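Long-range contact in GlcNAc Inducible Gene 2, GIG2 (Candida albicans, PDB 6AKZ), which binds an iron ion and is probably an oxygenase of the DUF1479 (Gig2-like) family within the cupin clan: residues A[435-439]-A[451-455]. Residue numbers count along the deposited sequence, not the author numbering.
Sequences EEFEK and RSIAN
Asn455 lays its carboxamide against the backbone of Phe437 and bonds to both of its peptide groups. Phe437 N donates to Asn455 OD1 (2.8 Å, 160°) and Asn455 ND2 donates to Phe437 O (3.1 Å, 170°), so an m rotamer with chi2 near -7° pairs with an extended residue much as a neighbouring strand would. Residues 435-439 nevertheless form no regular strand: from Glu436 to Glu438 phi stays between -68° and -78° and psi between 136° and 153°, a polyproline-II-like course. They precede helix 445-460, and the chain returns to pack residues 451-455 of that helix beside them. The CA atoms of Glu436 and Asn455 are 5.5 Å apart, those of Phe437 and Arg451 5.9 Å.

One helical turn before Asn455, Arg451, extended (m, t, t), reaches across the segment and gives NH1 to Glu438 O at 2.8 Å, while its NE faces Asp167 in a salt bridge. The CA-to-CB bond of Phe437 (m) points toward the helix: Phe437 CE2 lies 3.7 Å from Ala454 CB, and Phe437 CB 4.0 Å from Arg451 CG. Leu385 of helix 382-394 touches both Phe437 and Ala454, joining this buried patch to the rest of the chain. Lys439 folds back over the helix, its CE 3.3 Å from Ser452 CB; the hydroxyl of Ser452 bonds to Gln456.

The contact lies far from the iron site and is structural packing. All three hydrogen bonds across it pair a helix side chain with a main-chain group of the loop, so the loop bonds through its backbone, and Phe437-Ala454 adds an apolar part.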
ATOM      1  N   GLU A 435      14.094  18.550   8.476  1.00 19.83           N
ATOM      2  CA  GLU A 435      14.358  18.956   9.832  1.00 22.47           C
ATOM      3  C   GLU A 435      14.583  17.691  10.636  1.00 22.86           C
ATOM      4  O   GLU A 435      13.877  16.697  10.415  1.00 20.09           O
ATOM      5  CB  GLU A 435      13.131  19.666  10.362  1.00 26.37           C
ATOM      6  CG  GLU A 435      13.235  20.090  11.810  1.00 31.95           C
ATOM      7  CD  GLU A 435      14.341  21.134  11.993  1.00 38.55           C
ATOM      8  OE1 GLU A 435      14.247  22.210  11.352  1.00 40.19           O
ATOM      9  OE2 GLU A 435      15.324  20.832  12.701  1.00 50.02           O
ATOM     10  N   GLU A 436      15.525  17.736  11.589  1.00 21.21           N
ATOM     11  CA  GLU A 436      15.808  16.571  12.396  1.00 23.82           C
ATOM     12  C   GLU A 436      14.605  16.290  13.296  1.00 18.98           C
ATOM     13  O   GLU A 436      13.813  17.187  13.679  1.00 17.11           O
ATOM     14  CB  GLU A 436      17.058  16.788  13.290  1.00 28.30           C
ATOM     15  CG  GLU A 436      18.332  17.046  12.505  1.00 36.89           C
ATOM     16  CD  GLU A 436      18.628  18.547  12.230  1.00 46.97           C
ATOM     17  OE1 GLU A 436      17.712  19.417  11.950  1.00 48.61           O
ATOM     18  OE2 GLU A 436      19.830  18.869  12.295  1.00 57.02           O
ATOM     19  N   PHE A 437      14.471  15.030  13.639  1.00 17.13           N
ATOM     20  CA  PHE A 437      13.419  14.543  14.570  1.00 16.68           C
ATOM     21  C   PHE A 437      13.755  14.837  16.002  1.00 19.34           C
ATOM     22  O   PHE A 437      14.895  14.784  16.396  1.00 21.94           O
ATOM     23  CB  PHE A 437      13.199  13.042  14.361  1.00 17.71           C
ATOM     24  CG  PHE A 437      12.688  12.719  12.998  1.00 16.42           C
ATOM     25  CD1 PHE A 437      11.337  12.912  12.719  1.00 17.28           C
ATOM     26  CD2 PHE A 437      13.533  12.290  12.019  1.00 15.46           C
ATOM     27  CE1 PHE A 437      10.868  12.708  11.440  1.00 17.03           C
ATOM     28  CE2 PHE A 437      13.042  12.023  10.740  1.00 18.43           C
ATOM     29  CZ  PHE A 437      11.681  12.227  10.473  1.00 15.84           C
ATOM     30  N   GLU A 438      12.768  15.300  16.749  1.00 19.16           N
ATOM     31  CA  GLU A 438      12.885  15.488  18.162  1.00 22.12           C
ATOM     32  C   GLU A 438      12.829  14.113  18.842  1.00 21.08           C
ATOM     33  O   GLU A 438      12.091  13.242  18.410  1.00 22.31           O
ATOM     34  CB  GLU A 438      11.717  16.385  18.626  1.00 25.55           C
ATOM     35  CG  GLU A 438      11.916  17.045  19.978  1.00 33.92           C
ATOM     36  CD  GLU A 438      10.581  17.481  20.627  1.00 39.03           C
ATOM     37  OE1 GLU A 438       9.688  17.933  19.890  1.00 43.34           O
ATOM     38  OE2 GLU A 438      10.417  17.325  21.874  1.00 49.13           O
ATOM     39  N   LYS A 439      13.631  13.891  19.878  1.00 19.65           N
ATOM     40  CA  LYS A 439      13.526  12.680  20.682  1.00 21.34           C
ATOM     41  C   LYS A 439      13.430  13.083  22.125  1.00 24.58           C
ATOM     42  O   LYS A 439      14.477  13.372  22.682  1.00 24.65           O
ATOM     43  CB  LYS A 439      14.723  11.821  20.577  1.00 24.44           C
ATOM     44  CG  LYS A 439      14.935  11.481  19.157  1.00 26.80           C
ATOM     45  CD  LYS A 439      15.981  10.458  19.261  1.00 34.11           C
ATOM     46  CE  LYS A 439      16.801  10.380  18.063  1.00 37.43           C
ATOM     47  NZ  LYS A 439      16.778  11.483  17.113  1.00 48.82           N
ATOM     48  N   ARG A 451      14.499   7.334  15.108  1.00 12.56           N
ATOM     49  CA  ARG A 451      14.635   8.736  14.998  1.00 13.05           C
ATOM     50  C   ARG A 451      16.099   9.125  14.967  1.00 13.17           C
ATOM     51  O   ARG A 451      16.492   9.943  14.163  1.00 14.57           O
ATOM     52  CB  ARG A 451      13.879   9.469  16.087  1.00 14.27           C
ATOM     53  CG  ARG A 451      12.403   9.460  15.932  1.00 14.82           C
ATOM     54  CD  ARG A 451      11.699  10.276  16.987  1.00 16.70           C
ATOM     55  NE  ARG A 451      10.251  10.065  16.899  1.00 14.28           N
ATOM     56  CZ  ARG A 451       9.315  10.811  17.439  1.00 17.52           C
ATOM     57  NH1 ARG A 451       9.611  11.866  18.207  1.00 19.34           N
ATOM     58  NH2 ARG A 451       8.026  10.465  17.231  1.00 19.57           N
ATOM     59  N   SER A 452      16.907   8.535  15.826  1.00 12.31           N
ATOM     60  CA  SER A 452      18.326   8.809  15.806  1.00 14.50           C
ATOM     61  C   SER A 452      18.982   8.419  14.490  1.00 13.55           C
ATOM     62  O   SER A 452      19.819   9.181  13.935  1.00 14.38           O
ATOM     63  CB  SER A 452      19.032   8.135  16.985  1.00 14.41           C
ATOM     64  OG  SER A 452      20.457   8.350  16.863  1.00 14.64           O
ATOM     65  N   ILE A 453      18.641   7.236  13.997  1.00 14.83           N
ATOM     66  CA  ILE A 453      19.228   6.739  12.744  1.00 15.40           C
ATOM     67  C   ILE A 453      18.847   7.693  11.581  1.00 17.36           C
ATOM     68  O   ILE A 453      19.720   8.084  10.759  1.00 16.34           O
ATOM     69  CB  ILE A 453      18.767   5.334  12.503  1.00 15.82           C
ATOM     70  CG1 ILE A 453      19.431   4.392  13.533  1.00 15.64           C
ATOM     71  CG2 ILE A 453      19.040   4.898  11.045  1.00 16.92           C
ATOM     72  CD1 ILE A 453      18.738   3.036  13.649  1.00 15.12           C
ATOM     73  N   ALA A 454      17.588   8.138  11.543  1.00 14.81           N
ATOM     74  CA  ALA A 454      17.215   9.137  10.540  1.00 16.16           C
ATOM     75  C   ALA A 454      18.012  10.437  10.627  1.00 16.26           C
ATOM     76  O   ALA A 454      18.513  10.944   9.614  1.00 14.65           O
ATOM     77  CB  ALA A 454      15.734   9.467  10.588  1.00 17.22           C
ATOM     78  N   ASN A 455      18.131  10.948  11.821  1.00 15.67           N
ATOM     79  CA  ASN A 455      18.933  12.119  12.051  1.00 15.79           C
ATOM     80  C   ASN A 455      20.377  11.964  11.616  1.00 16.47           C
ATOM     81  O   ASN A 455      20.917  12.902  10.983  1.00 16.91           O
ATOM     82  CB  ASN A 455      18.836  12.502  13.501  1.00 17.24           C
ATOM     83  CG  ASN A 455      17.484  13.093  13.871  1.00 19.34           C
ATOM     84  OD1 ASN A 455      16.595  13.372  13.038  1.00 18.21           O
ATOM     85  ND2 ASN A 455      17.329  13.315  15.126  1.00 19.10           N
TER